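Local coordinates for protein BugD (Bordetella pertussis Tohama I, PDB 2F5X) that binds aspartic acid as a periplasmic solute receptor, and probably serves a transporter of the tripartite tricarboxylate type, at residues T64-A68 against T100-P104; L78-F84 against I237-W242; K139-A143 against Q185-M189; M178-L182 against Q199-V205; V210-K214 against G232-G236. One frame throughout, in Å; residues are numbered along the deposited sequence.

In the fold
The five contacts bring parts distant in sequence together around one mixed sheet of a periplasmic binding protein. Interactions 1 and 2 touch, their centres 11 Å apart, and reach the sheet through the neighbouring strands 102-117 and 236-244; their segments alternate along the chain. Interaction 1 closes before interactions 3, 4 and 5 open, and all three fall between the segments of interaction 2. Interactions 3 and 4 also touch, centres 13 Å apart, where helix 174-182, strand 188-192 and helix 193-201 follow one another; across the chain's centre from interaction 1, they lie 33 and 34 Å from it, centre to centre. Interaction 5 adjoins interaction 2, which holds H81 of the aspartic acid pocket.

Interaction 1 (T64-A68 against T100-P104); sequences TTQVA and TSFEP
The carbonyl oxygen of T64 is approached by two groups at once. A68 N donates to T64 O at 3.0 Å, the regular bond of a helical turn, and the ring of F102 brings its CZ to 3.3 Å from T64 O, which sits at the ring edge and near its plane. A C-H edge turned to a carbonyl oxygen is mildly favourable electrostatically, and the end of the phenylalanine can therefore rest against helix backbone as well as against side chains. Three side chains complete the seat. The T64 methyl CG2 stands 3.7 Å from F102 CZ, and A68 CB comes to 3.6 Å from that same CZ. V67 adds its CG1, 3.8 Å from F102 CE1 at the edge; this branch lies anti to the V67 backbone nitrogen (chi1 -179°), which extends it along the flank of the helix to the phenylalanine. Both T64 and V67 run at about a right angle to the F102 side chain. The arrangement is a helix-on-strand packing of an alpha/beta domain: the last turn of helix 61-68 meets the start of strand 102-117 with N-to-C directions 99° apart, near perpendicular. L78 of strand 76-81 touches T64, V67 and F102, while the F102 ring also meets the ring of W242. Where the helix gives way to loop, a water bridges the segments, donating to A68 O at 2.7 Å and to S101 O at 2.7 Å. Polar side chains turn to other partners: S101 OG is bonded to E97 N, and T64 OG1 to G60 O.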
# COMPACT_ATOMS: atom_id res chain seq x y z
N THR A 64 -7.15 0.51 10.51
CA THR A 64 -6.76 -0.81 10.99
C THR A 64 -7.30 -1.03 12.40
O THR A 64 -7.85 -2.09 12.71
CB THR A 64 -5.24 -0.96 10.95
OG1 THR A 64 -4.81 -0.93 9.58
CG2 THR A 64 -4.82 -2.36 11.47
N THR A 65 -7.15 -0.00 13.23
CA THR A 65 -7.63 -0.04 14.60
C THR A 65 -9.14 -0.19 14.65
O THR A 65 -9.66 -0.94 15.49
CB THR A 65 -7.19 1.24 15.34
OG1 THR A 65 -5.77 1.21 15.47
CG2 THR A 65 -7.69 1.24 16.79
N GLN A 66 -9.84 0.50 13.75
CA GLN A 66 -11.29 0.40 13.68
C GLN A 66 -11.76 -1.04 13.52
O GLN A 66 -12.66 -1.50 14.23
CB GLN A 66 -11.87 1.28 12.56
CG GLN A 66 -13.38 1.23 12.53
CD GLN A 66 -13.97 2.07 11.42
OE1 GLN A 66 -13.76 3.28 11.38
NE2 GLN A 66 -14.70 1.43 10.51
N VAL A 67 -11.15 -1.77 12.59
CA VAL A 67 -11.50 -3.18 12.41
C VAL A 67 -11.05 -4.01 13.61
O VAL A 67 -11.78 -4.91 14.05
CB VAL A 67 -10.99 -3.76 11.07
CG1 VAL A 67 -11.40 -5.22 10.91
CG2 VAL A 67 -11.54 -2.95 9.91
N ALA A 68 -9.88 -3.70 14.18
CA ALA A 68 -9.44 -4.44 15.37
C ALA A 68 -10.48 -4.38 16.49
O ALA A 68 -10.66 -5.35 17.23
CB ALA A 68 -8.08 -3.93 15.87
N THR A 100 -2.04 -10.59 16.87
CA THR A 100 -3.19 -11.12 17.62
C THR A 100 -4.51 -10.38 17.49
O THR A 100 -5.55 -10.92 17.84
CB THR A 100 -2.88 -11.26 19.13
OG1 THR A 100 -2.59 -9.96 19.68
CG2 THR A 100 -1.63 -12.10 19.38
N SER A 101 -4.49 -9.14 17.00
CA SER A 101 -5.74 -8.36 16.96
C SER A 101 -6.77 -8.89 15.96
O SER A 101 -7.95 -8.53 16.04
CB SER A 101 -5.45 -6.89 16.66
OG SER A 101 -4.93 -6.27 17.82
N PHE A 102 -6.33 -9.75 15.05
CA PHE A 102 -7.16 -10.20 13.93
C PHE A 102 -7.11 -11.70 13.72
O PHE A 102 -6.17 -12.38 14.16
CB PHE A 102 -6.67 -9.54 12.63
CG PHE A 102 -6.72 -8.04 12.66
CD1 PHE A 102 -7.89 -7.36 12.30
CD2 PHE A 102 -5.61 -7.30 13.06
CE1 PHE A 102 -7.94 -5.95 12.34
CE2 PHE A 102 -5.65 -5.92 13.09
CZ PHE A 102 -6.82 -5.24 12.74
N GLU A 103 -8.14 -12.21 13.05
CA GLU A 103 -8.06 -13.50 12.38
C GLU A 103 -7.68 -13.20 10.92
O GLU A 103 -8.48 -12.60 10.18
CB GLU A 103 -9.40 -14.25 12.43
CG GLU A 103 -10.03 -14.38 13.82
CD GLU A 103 -9.16 -15.10 14.84
OE1 GLU A 103 -8.22 -15.81 14.43
OE2 GLU A 103 -9.41 -14.95 16.07
N PRO A 104 -6.49 -13.61 10.49
CA PRO A 104 -6.08 -13.37 9.10
C PRO A 104 -6.92 -14.20 8.14
O PRO A 104 -7.28 -15.34 8.47
CB PRO A 104 -4.60 -13.81 9.07
CG PRO A 104 -4.43 -14.71 10.25
CD PRO A 104 -5.45 -14.31 11.28
O HOH W 1 -8.91 -7.18 18.17

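Interaction 2 (L78-F84 against I237-W242); sequences LLMHAGF and IWHGMW. With ASP (aspartic acid), chain D.
Backbone bonds pair L78 with W242 and M80 with G240, the hydrogen-bonded pairs of an antiparallel arrangement. L78 N donates to W242 O at 2.8 Å, and G240 N reaches M80 O at 2.8 Å in a nearly straight bond; the return bonds W242 N to L78 O and M80 N to G240 O complete the two rings. A82 N adds a weak bond to W238 O as the chain leaves the strand. Ring contacts form a second class. F84 and the six-membered ring of W242 make a face-to-face stack, centroids 4.0 Å apart and planes at 13°, while L78 CD2 packs 3.8 Å from W242 CE3. H81 CB sits over the middle of the H239 ring, 3.5 Å from its centroid, and the H81 ring itself turns its edge to the H239 face in a T-shaped pair with planes at 74°. A82 CB makes another CH-pi contact over the pyrrole ring of W238, whose NE1 is bonded to Q296. Strands 76-81 and 236-244 thus lie side by side in the mixed sheet of the binding-protein fold, and the end of strand 76-81 brings H81 to the ligand pocket. There the polar side-chain bonds take over. H81 NE2 donates to the bound aspartic acid at its OD2, 2.7 Å away, while H81 ND1 accepts from G83 N at 2.9 Å, a capping bond in the ring plane that fixes the ring's rotation. In a second shell, H239 ND1 donates to I237 O, and H239 NE2 is bonded to T31 OG1, which itself bonds the ligand.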
# COMPACT_ATOMS: atom_id res chain seq x y z
N LEU A 78 -11.05 -6.01 7.08
CA LEU A 78 -10.02 -5.02 6.78
C LEU A 78 -9.29 -5.39 5.50
O LEU A 78 -8.88 -6.54 5.35
CB LEU A 78 -9.02 -4.97 7.94
CG LEU A 78 -7.80 -4.06 7.76
CD1 LEU A 78 -8.24 -2.60 7.80
CD2 LEU A 78 -6.77 -4.36 8.85
N LEU A 79 -9.14 -4.44 4.59
CA LEU A 79 -8.19 -4.59 3.50
C LEU A 79 -7.08 -3.60 3.74
O LEU A 79 -7.30 -2.38 3.70
CB LEU A 79 -8.83 -4.38 2.12
CG LEU A 79 -7.78 -4.59 1.00
CD1 LEU A 79 -7.52 -6.10 0.71
CD2 LEU A 79 -8.15 -3.85 -0.26
N MSE A 80 -5.89 -4.11 4.01
CA MSE A 80 -4.77 -3.25 4.37
C MSE A 80 -3.48 -3.81 3.77
O MSE A 80 -3.39 -5.01 3.51
CB MSE A 80 -4.67 -3.12 5.90
CG MSE A 80 -3.59 -2.17 6.44
SE MSE A 80 -3.60 -0.38 5.64
CE MSE A 80 -1.90 0.25 6.42
N HIS A 81 -2.51 -2.94 3.56
CA HIS A 81 -1.25 -3.31 2.93
C HIS A 81 -0.10 -3.45 3.93
O HIS A 81 -0.33 -3.45 5.14
CB HIS A 81 -0.93 -2.36 1.78
CG HIS A 81 -0.76 -0.92 2.18
ND1 HIS A 81 0.04 -0.53 3.24
CD2 HIS A 81 -1.24 0.21 1.62
CE1 HIS A 81 0.03 0.79 3.32
NE2 HIS A 81 -0.74 1.27 2.35
N ALA A 82 1.12 -3.57 3.41
CA ALA A 82 2.33 -3.77 4.21
C ALA A 82 2.52 -2.76 5.34
O ALA A 82 3.27 -3.02 6.29
CB ALA A 82 3.57 -3.80 3.30
N GLY A 83 1.87 -1.61 5.24
CA GLY A 83 1.86 -0.63 6.32
C GLY A 83 1.36 -1.22 7.63
O GLY A 83 1.73 -0.75 8.71
N PHE A 84 0.52 -2.25 7.53
CA PHE A 84 0.09 -3.04 8.69
C PHE A 84 1.30 -3.51 9.48
O PHE A 84 1.27 -3.55 10.70
CB PHE A 84 -0.70 -4.26 8.19
CG PHE A 84 -1.28 -5.12 9.27
CD1 PHE A 84 -2.61 -4.97 9.66
CD2 PHE A 84 -0.51 -6.13 9.87
CE1 PHE A 84 -3.17 -5.81 10.64
CE2 PHE A 84 -1.05 -6.96 10.86
CZ PHE A 84 -2.38 -6.80 11.24
N ILE A 237 4.46 -3.74 -2.16
CA ILE A 237 3.40 -3.48 -1.19
C ILE A 237 2.36 -4.60 -1.27
O ILE A 237 1.40 -4.54 -2.05
CB ILE A 237 2.80 -2.08 -1.43
CG1 ILE A 237 3.91 -1.01 -1.27
CG2 ILE A 237 1.63 -1.78 -0.47
CD1 ILE A 237 4.63 -0.98 0.09
N TRP A 238 2.59 -5.64 -0.48
CA TRP A 238 1.62 -6.72 -0.38
C TRP A 238 0.40 -6.19 0.37
O TRP A 238 0.50 -5.24 1.16
CB TRP A 238 2.20 -7.95 0.33
CG TRP A 238 2.80 -7.66 1.68
CD1 TRP A 238 4.11 -7.37 1.96
CD2 TRP A 238 2.11 -7.65 2.94
NE1 TRP A 238 4.28 -7.16 3.31
CE2 TRP A 238 3.07 -7.34 3.94
CE3 TRP A 238 0.78 -7.88 3.33
CZ2 TRP A 238 2.74 -7.25 5.30
CZ3 TRP A 238 0.45 -7.80 4.69
CH2 TRP A 238 1.43 -7.47 5.66
N HIS A 239 -0.75 -6.78 0.07
CA HIS A 239 -2.02 -6.45 0.70
C HIS A 239 -2.59 -7.73 1.31
O HIS A 239 -2.46 -8.82 0.74
CB HIS A 239 -3.03 -5.93 -0.34
CG HIS A 239 -2.80 -4.51 -0.78
ND1 HIS A 239 -1.63 -4.07 -1.35
CD2 HIS A 239 -3.63 -3.44 -0.76
CE1 HIS A 239 -1.74 -2.79 -1.65
NE2 HIS A 239 -2.95 -2.38 -1.30
N GLY A 240 -3.25 -7.58 2.47
CA GLY A 240 -3.90 -8.69 3.14
C GLY A 240 -5.34 -8.36 3.50
O GLY A 240 -5.75 -7.20 3.46
N MSE A 241 -6.10 -9.39 3.85
CA MSE A 241 -7.46 -9.22 4.32
C MSE A 241 -7.56 -9.89 5.69
O MSE A 241 -7.08 -11.00 5.85
CB MSE A 241 -8.45 -9.85 3.33
CG MSE A 241 -9.89 -9.78 3.80
SE MSE A 241 -11.06 -10.54 2.47
CE MSE A 241 -10.88 -9.24 1.18
N TRP A 242 -8.16 -9.19 6.65
CA TRP A 242 -8.29 -9.68 8.02
C TRP A 242 -9.71 -9.48 8.55
O TRP A 242 -10.41 -8.56 8.12
CB TRP A 242 -7.38 -8.87 8.95
CG TRP A 242 -5.88 -9.01 8.82
CD1 TRP A 242 -5.06 -9.80 9.58
CD2 TRP A 242 -5.01 -8.25 7.96
NE1 TRP A 242 -3.74 -9.60 9.24
CE2 TRP A 242 -3.68 -8.66 8.25
CE3 TRP A 242 -5.21 -7.28 6.97
CZ2 TRP A 242 -2.56 -8.13 7.58
CZ3 TRP A 242 -4.10 -6.74 6.32
CH2 TRP A 242 -2.80 -7.18 6.61
N ASP D . -2.13 2.67 -0.07
CA ASP D . -2.44 4.05 0.41
C ASP D . -3.73 4.58 -0.20
O ASP D . -3.94 5.81 -0.29
CB ASP D . -1.30 5.00 0.09
CG ASP D . -0.04 4.67 0.86
OD1 ASP D . 1.02 5.24 0.51
OD2 ASP D . -0.04 3.86 1.82
OXT ASP D . -4.56 3.77 -0.61

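Interaction 3 (K139-A143 against Q185-M189); sequences KISLA and QVDLM
A143 and V186 make the apolar centre: A143 CB lies 3.7 Å from V186 CG2, with the selenium of M189, a selenomethionine, 4.1 Å from A143 CB. L142 and L188 pair on the other face of the sheet, where L142 CD1 comes to 4.1 Å from L188 CG. Between these two layers runs the parallel strand pairing. A143 N donates to L188 O at 2.9 Å in a nearly straight bond, whereas S141 O is shared, taking D187 N from above its carbonyl plane and, weakly, L188 N. At the polar edge D187 turns toward the start of strand 141-144: S141 N donates to D187 OD2 at 2.9 Å, arriving 37° out of the carboxylate plane. The D187 chi1 of -58°, with CG beside its own nitrogen, carries the carboxylate there. S141 OG takes a weak bond from D187 N and also holds a water at 2.6 Å, which donates in turn to Q185 O. The other carboxylate oxygen, D187 OD1, forms a salt bridge with R118, and this second partner would be expected to favour the charged form. Strand 141-144 is flanked by 167-170 as well as 188-192, the latter also pairing antiparallel with 102-117; helix 126-136 touches I140 and L188, and helix 174-182 packs on V186 and M189.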
# COMPACT_ATOMS: atom_id res chain seq x y z
N LYS A 139 14.35 23.29 -1.20
CA LYS A 139 13.28 23.82 -2.05
C LYS A 139 12.26 22.75 -2.40
O LYS A 139 11.29 23.03 -3.14
CB LYS A 139 13.87 24.42 -3.33
CG LYS A 139 14.83 25.57 -3.11
CD LYS A 139 15.91 25.61 -4.20
CE LYS A 139 15.82 26.87 -5.05
NZ LYS A 139 14.79 26.75 -6.13
N ILE A 140 12.47 21.52 -1.91
CA ILE A 140 11.70 20.36 -2.37
C ILE A 140 10.80 19.74 -1.30
O ILE A 140 11.25 19.49 -0.17
CB ILE A 140 12.63 19.28 -2.97
CG1 ILE A 140 13.39 19.86 -4.18
CG2 ILE A 140 11.82 18.06 -3.39
CD1 ILE A 140 14.56 18.99 -4.66
N SER A 141 9.55 19.47 -1.66
CA SER A 141 8.61 18.81 -0.76
C SER A 141 8.32 17.38 -1.21
O SER A 141 8.15 17.10 -2.41
CB SER A 141 7.30 19.60 -0.67
OG SER A 141 6.72 19.76 -1.96
N LEU A 142 8.26 16.49 -0.23
CA LEU A 142 7.95 15.09 -0.45
C LEU A 142 6.57 14.82 0.15
O LEU A 142 6.30 15.23 1.28
CB LEU A 142 9.00 14.22 0.24
CG LEU A 142 8.77 12.71 0.28
CD1 LEU A 142 8.97 12.10 -1.10
CD2 LEU A 142 9.73 12.07 1.29
N ALA A 143 5.71 14.15 -0.61
CA ALA A 143 4.38 13.78 -0.12
C ALA A 143 4.36 12.32 0.32
O ALA A 143 5.00 11.48 -0.30
CB ALA A 143 3.34 14.00 -1.22
N GLN A 185 1.44 21.49 -6.10
CA GLN A 185 1.48 21.96 -4.72
C GLN A 185 2.48 21.21 -3.85
O GLN A 185 2.82 21.66 -2.75
CB GLN A 185 0.09 21.89 -4.08
CG GLN A 185 -0.95 22.79 -4.73
CD GLN A 185 -0.96 24.18 -4.14
OE1 GLN A 185 0.01 24.92 -4.27
NE2 GLN A 185 -2.05 24.53 -3.47
N VAL A 186 2.93 20.05 -4.34
CA VAL A 186 3.96 19.24 -3.69
C VAL A 186 4.82 18.67 -4.82
O VAL A 186 4.35 18.58 -5.96
CB VAL A 186 3.31 18.15 -2.76
CG1 VAL A 186 2.59 17.07 -3.60
CG2 VAL A 186 4.36 17.51 -1.85
N ASP A 187 6.08 18.32 -4.54
CA ASP A 187 7.04 18.08 -5.63
C ASP A 187 7.26 16.63 -6.01
O ASP A 187 7.30 16.31 -7.19
CB ASP A 187 8.40 18.71 -5.31
CG ASP A 187 8.32 20.19 -5.06
OD1 ASP A 187 7.48 20.88 -5.68
OD2 ASP A 187 9.07 20.76 -4.26
N LEU A 188 7.42 15.78 -5.01
CA LEU A 188 8.00 14.44 -5.20
C LEU A 188 7.21 13.43 -4.39
O LEU A 188 6.75 13.75 -3.30
CB LEU A 188 9.45 14.50 -4.70
CG LEU A 188 10.35 13.27 -4.77
CD1 LEU A 188 10.66 12.94 -6.24
CD2 LEU A 188 11.62 13.55 -3.98
N MSE A 189 7.02 12.21 -4.92
CA MSE A 189 6.31 11.17 -4.19
C MSE A 189 6.72 9.78 -4.65
O MSE A 189 7.01 9.58 -5.82
CB MSE A 189 4.80 11.34 -4.42
CG MSE A 189 3.93 10.34 -3.70
SE MSE A 189 2.08 10.94 -3.67
CE MSE A 189 1.48 10.61 -5.51
O HOH W 2 5.32 21.96 -1.67

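Interaction 4 (M178-L182 against Q199-V205); sequences MNDLL and QITSGKV
The methyl CG1 of V205 is a bump that settles among L182, L181 and M178 of helix 174-182, just past a Schellman motif that ends helix 193-201. G203 leaves helical geometry there with a positive phi of 77°, and the reversal brings K204 and V205 back against the neighbouring helix. L182 CD2 lies 3.7 Å from V205 CG1, L181 CD2 is 3.9 Å from V205 CG1, and the selenium of selenomethionine M178 stands somewhat further off. M178 is bent at both chi2 and chi3, which curls its end back so that CE lies 3.8 Å from Q199 CG; the two chains slide past each other in opposite directions. L182 is the second bump. Its forked end lies against the joined ends of Q199 and K204, crossing the glutamine at about a right angle, with CD2 on Q199 OE1 and CD1 on K204 NZ. M178 and L181 also touch I116 of strand 102-117. The two groups that L182 meets are tied together: K204 NZ donates to Q199 OE1 at 2.7 Å.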
# COMPACT_ATOMS: atom_id res chain seq x y z
N MSE A 178 -1.85 12.84 -4.68
CA MSE A 178 -1.76 12.93 -6.14
C MSE A 178 -2.43 14.20 -6.68
O MSE A 178 -1.91 14.84 -7.60
CB MSE A 178 -2.37 11.70 -6.82
CG MSE A 178 -2.32 11.75 -8.35
SE MSE A 178 -0.51 11.72 -9.09
CE MSE A 178 -0.19 9.76 -8.90
N ASN A 179 -3.58 14.55 -6.10
CA ASN A 179 -4.26 15.80 -6.45
C ASN A 179 -3.29 16.98 -6.31
O ASN A 179 -3.19 17.82 -7.21
CB ASN A 179 -5.46 16.05 -5.53
CG ASN A 179 -6.64 15.16 -5.84
OD1 ASN A 179 -7.32 14.66 -4.92
ND2 ASN A 179 -6.92 14.95 -7.13
N ASP A 180 -2.59 17.04 -5.19
CA ASP A 180 -1.66 18.13 -4.94
C ASP A 180 -0.44 18.05 -5.86
O ASP A 180 0.07 19.09 -6.31
CB ASP A 180 -1.23 18.18 -3.48
CG ASP A 180 -2.13 19.06 -2.63
OD1 ASP A 180 -3.17 19.54 -3.14
OD2 ASP A 180 -1.86 19.34 -1.45
N LEU A 181 0.02 16.84 -6.15
CA LEU A 181 1.16 16.68 -7.06
C LEU A 181 0.79 17.16 -8.46
O LEU A 181 1.54 17.92 -9.09
CB LEU A 181 1.63 15.21 -7.09
CG LEU A 181 2.93 14.92 -7.84
CD1 LEU A 181 4.11 15.12 -6.92
CD2 LEU A 181 2.92 13.48 -8.34
N LEU A 182 -0.38 16.74 -8.94
CA LEU A 182 -0.88 17.20 -10.23
C LEU A 182 -1.09 18.71 -10.24
O LEU A 182 -0.90 19.36 -11.27
CB LEU A 182 -2.19 16.49 -10.60
CG LEU A 182 -2.08 14.99 -10.91
CD1 LEU A 182 -3.48 14.38 -11.02
CD2 LEU A 182 -1.28 14.72 -12.17
N GLN A 199 -1.46 8.26 -14.45
CA GLN A 199 -0.79 9.54 -14.58
C GLN A 199 0.56 9.43 -15.29
O GLN A 199 0.97 10.36 -15.97
CB GLN A 199 -0.59 10.19 -13.21
CG GLN A 199 -1.82 10.16 -12.30
CD GLN A 199 -3.03 10.85 -12.90
OE1 GLN A 199 -2.89 11.73 -13.76
NE2 GLN A 199 -4.22 10.46 -12.45
N ILE A 200 1.25 8.31 -15.11
CA ILE A 200 2.53 8.11 -15.77
C ILE A 200 2.34 7.94 -17.28
O ILE A 200 2.98 8.64 -18.06
CB ILE A 200 3.30 6.93 -15.16
CG1 ILE A 200 3.74 7.26 -13.73
CG2 ILE A 200 4.51 6.59 -16.03
CD1 ILE A 200 4.23 6.05 -12.94
N THR A 201 1.46 7.02 -17.69
CA THR A 201 1.37 6.68 -19.11
C THR A 201 0.83 7.82 -19.96
O THR A 201 1.08 7.86 -21.17
CB THR A 201 0.53 5.41 -19.35
OG1 THR A 201 -0.78 5.59 -18.81
CG2 THR A 201 1.11 4.23 -18.59
N SER A 202 0.08 8.72 -19.34
CA SER A 202 -0.45 9.90 -20.04
C SER A 202 0.55 11.06 -20.08
O SER A 202 0.32 12.09 -20.74
CB SER A 202 -1.74 10.35 -19.37
OG SER A 202 -1.45 10.80 -18.05
N GLY A 203 1.67 10.90 -19.37
CA GLY A 203 2.70 11.94 -19.31
C GLY A 203 2.36 13.10 -18.38
O GLY A 203 2.99 14.16 -18.45
N LYS A 204 1.39 12.90 -17.50
CA LYS A 204 0.93 13.97 -16.60
C LYS A 204 1.89 14.20 -15.44
O LYS A 204 1.95 15.30 -14.90
CB LYS A 204 -0.48 13.68 -16.09
CG LYS A 204 -1.58 13.99 -17.09
CD LYS A 204 -2.94 13.50 -16.60
CE LYS A 204 -3.54 14.42 -15.54
NZ LYS A 204 -4.52 13.74 -14.62
N VAL A 205 2.62 13.16 -15.04
CA VAL A 205 3.65 13.32 -14.01
C VAL A 205 5.00 12.86 -14.57
O VAL A 205 5.03 12.10 -15.53
CB VAL A 205 3.32 12.52 -12.72
CG1 VAL A 205 2.02 13.03 -12.10
CG2 VAL A 205 3.24 11.00 -12.98

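Interaction 5 (V210-K214 against G232-G236); sequences VTSLK and GFEVG
T211 and V235 are joined by two hydrogen bonds that close the base of the long loop between strands 206-210 and 236-244. In the segment 232-236, F233 is the centre of an inverse gamma turn that delivers E234 and V235 to T211. V235 N donates to T211 O at 2.8 Å, its nitrogen tilted from the carbonyl plane, and the T211 hydroxyl OG1 donates to V235 O at 2.8 Å, in the carbonyl plane and on a lone pair. Backbone and side chain of one residue therefore hold both the N-H and the C=O of another. T211 O receives a further contact from E234 CA, 3.2 Å away, a C-H...O approach. The methyl of T211 goes to a different neighbour: CG2 meets the edge of the F233 ring, 3.9 Å from CE2. What places the hydroxyl is its first torsion, chi1 61°, which sets OG1 between the threonine's own nitrogen and carbonyl carbon and turns the methyl toward the phenylalanine. OG1 is also bonded to M113 N of strand 102-117, linking the pair to the sheet. F233 and V235 lean on M157 of helix 150-162, and F233 and T211 on C154, whose disulfide partner is C190. Further out, L213 CD1 lies 3.3 Å from E234 OE2, an apolar branch meeting a carboxylate oxygen. A water bridges the segments, donating to S212 O at 2.8 Å and to F233 O at 2.7 Å. Beyond it the chain after T211 is held by S212 OG, which donates to K214 O at 2.6 Å.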
# COMPACT_ATOMS: atom_id res chain seq x y z
N VAL A 210 11.23 2.44 -10.64
CA VAL A 210 10.33 1.53 -9.93
C VAL A 210 11.07 0.84 -8.78
O VAL A 210 12.30 0.82 -8.78
CB VAL A 210 9.70 0.48 -10.88
CG1 VAL A 210 8.79 1.18 -11.90
CG2 VAL A 210 10.80 -0.35 -11.58
N THR A 211 10.33 0.29 -7.82
CA THR A 211 10.94 -0.31 -6.63
C THR A 211 10.93 -1.83 -6.65
O THR A 211 11.25 -2.47 -5.64
CB THR A 211 10.22 0.16 -5.36
OG1 THR A 211 8.84 -0.25 -5.44
CG2 THR A 211 10.18 1.69 -5.29
N SER A 212 10.56 -2.41 -7.79
CA SER A 212 10.58 -3.85 -7.97
C SER A 212 12.00 -4.35 -8.29
O SER A 212 12.88 -3.56 -8.62
CB SER A 212 9.59 -4.25 -9.07
OG SER A 212 9.73 -3.39 -10.18
N LEU A 213 12.21 -5.66 -8.17
CA LEU A 213 13.50 -6.29 -8.46
C LEU A 213 13.76 -6.33 -9.97
O LEU A 213 14.90 -6.22 -10.42
CB LEU A 213 13.56 -7.70 -7.84
CG LEU A 213 14.77 -8.63 -8.05
CD1 LEU A 213 15.93 -8.20 -7.17
CD2 LEU A 213 14.38 -10.08 -7.75
N LYS A 214 12.69 -6.49 -10.73
CA LYS A 214 12.76 -6.43 -12.18
C LYS A 214 11.83 -5.32 -12.62
O LYS A 214 10.98 -4.88 -11.84
CB LYS A 214 12.34 -7.77 -12.79
CG LYS A 214 13.39 -8.87 -12.65
CD LYS A 214 13.18 -9.69 -11.38
CE LYS A 214 13.93 -11.01 -11.40
NZ LYS A 214 15.39 -10.84 -11.16
N GLY A 232 19.56 -3.28 -3.29
CA GLY A 232 18.60 -3.69 -2.28
C GLY A 232 17.41 -2.77 -2.05
O GLY A 232 16.59 -3.01 -1.15
N PHE A 233 17.31 -1.71 -2.85
CA PHE A 233 16.16 -0.82 -2.78
C PHE A 233 14.98 -1.51 -3.45
O PHE A 233 14.70 -1.29 -4.64
CB PHE A 233 16.45 0.52 -3.45
CG PHE A 233 15.51 1.62 -3.04
CD1 PHE A 233 15.97 2.70 -2.29
CD2 PHE A 233 14.16 1.59 -3.41
CE1 PHE A 233 15.11 3.73 -1.93
CE2 PHE A 233 13.28 2.61 -3.04
CZ PHE A 233 13.76 3.68 -2.30
N GLU A 234 14.29 -2.34 -2.68
CA GLU A 234 13.17 -3.13 -3.19
C GLU A 234 12.00 -2.95 -2.26
O GLU A 234 12.13 -3.12 -1.04
CB GLU A 234 13.57 -4.61 -3.30
CG GLU A 234 14.48 -4.93 -4.48
CD GLU A 234 15.57 -5.94 -4.14
OE1 GLU A 234 15.37 -6.76 -3.22
OE2 GLU A 234 16.63 -5.92 -4.82
N VAL A 235 10.85 -2.57 -2.83
CA VAL A 235 9.62 -2.42 -2.07
C VAL A 235 8.46 -2.99 -2.86
O VAL A 235 8.14 -2.50 -3.95
CB VAL A 235 9.25 -0.93 -1.78
CG1 VAL A 235 8.07 -0.86 -0.79
CG2 VAL A 235 10.43 -0.16 -1.25
N GLY A 236 7.85 -4.03 -2.30
CA GLY A 236 6.62 -4.58 -2.85
C GLY A 236 5.52 -4.46 -1.81
O GLY A 236 5.63 -5.00 -0.69
O HOH W 3 14.55 -1.71 -7.32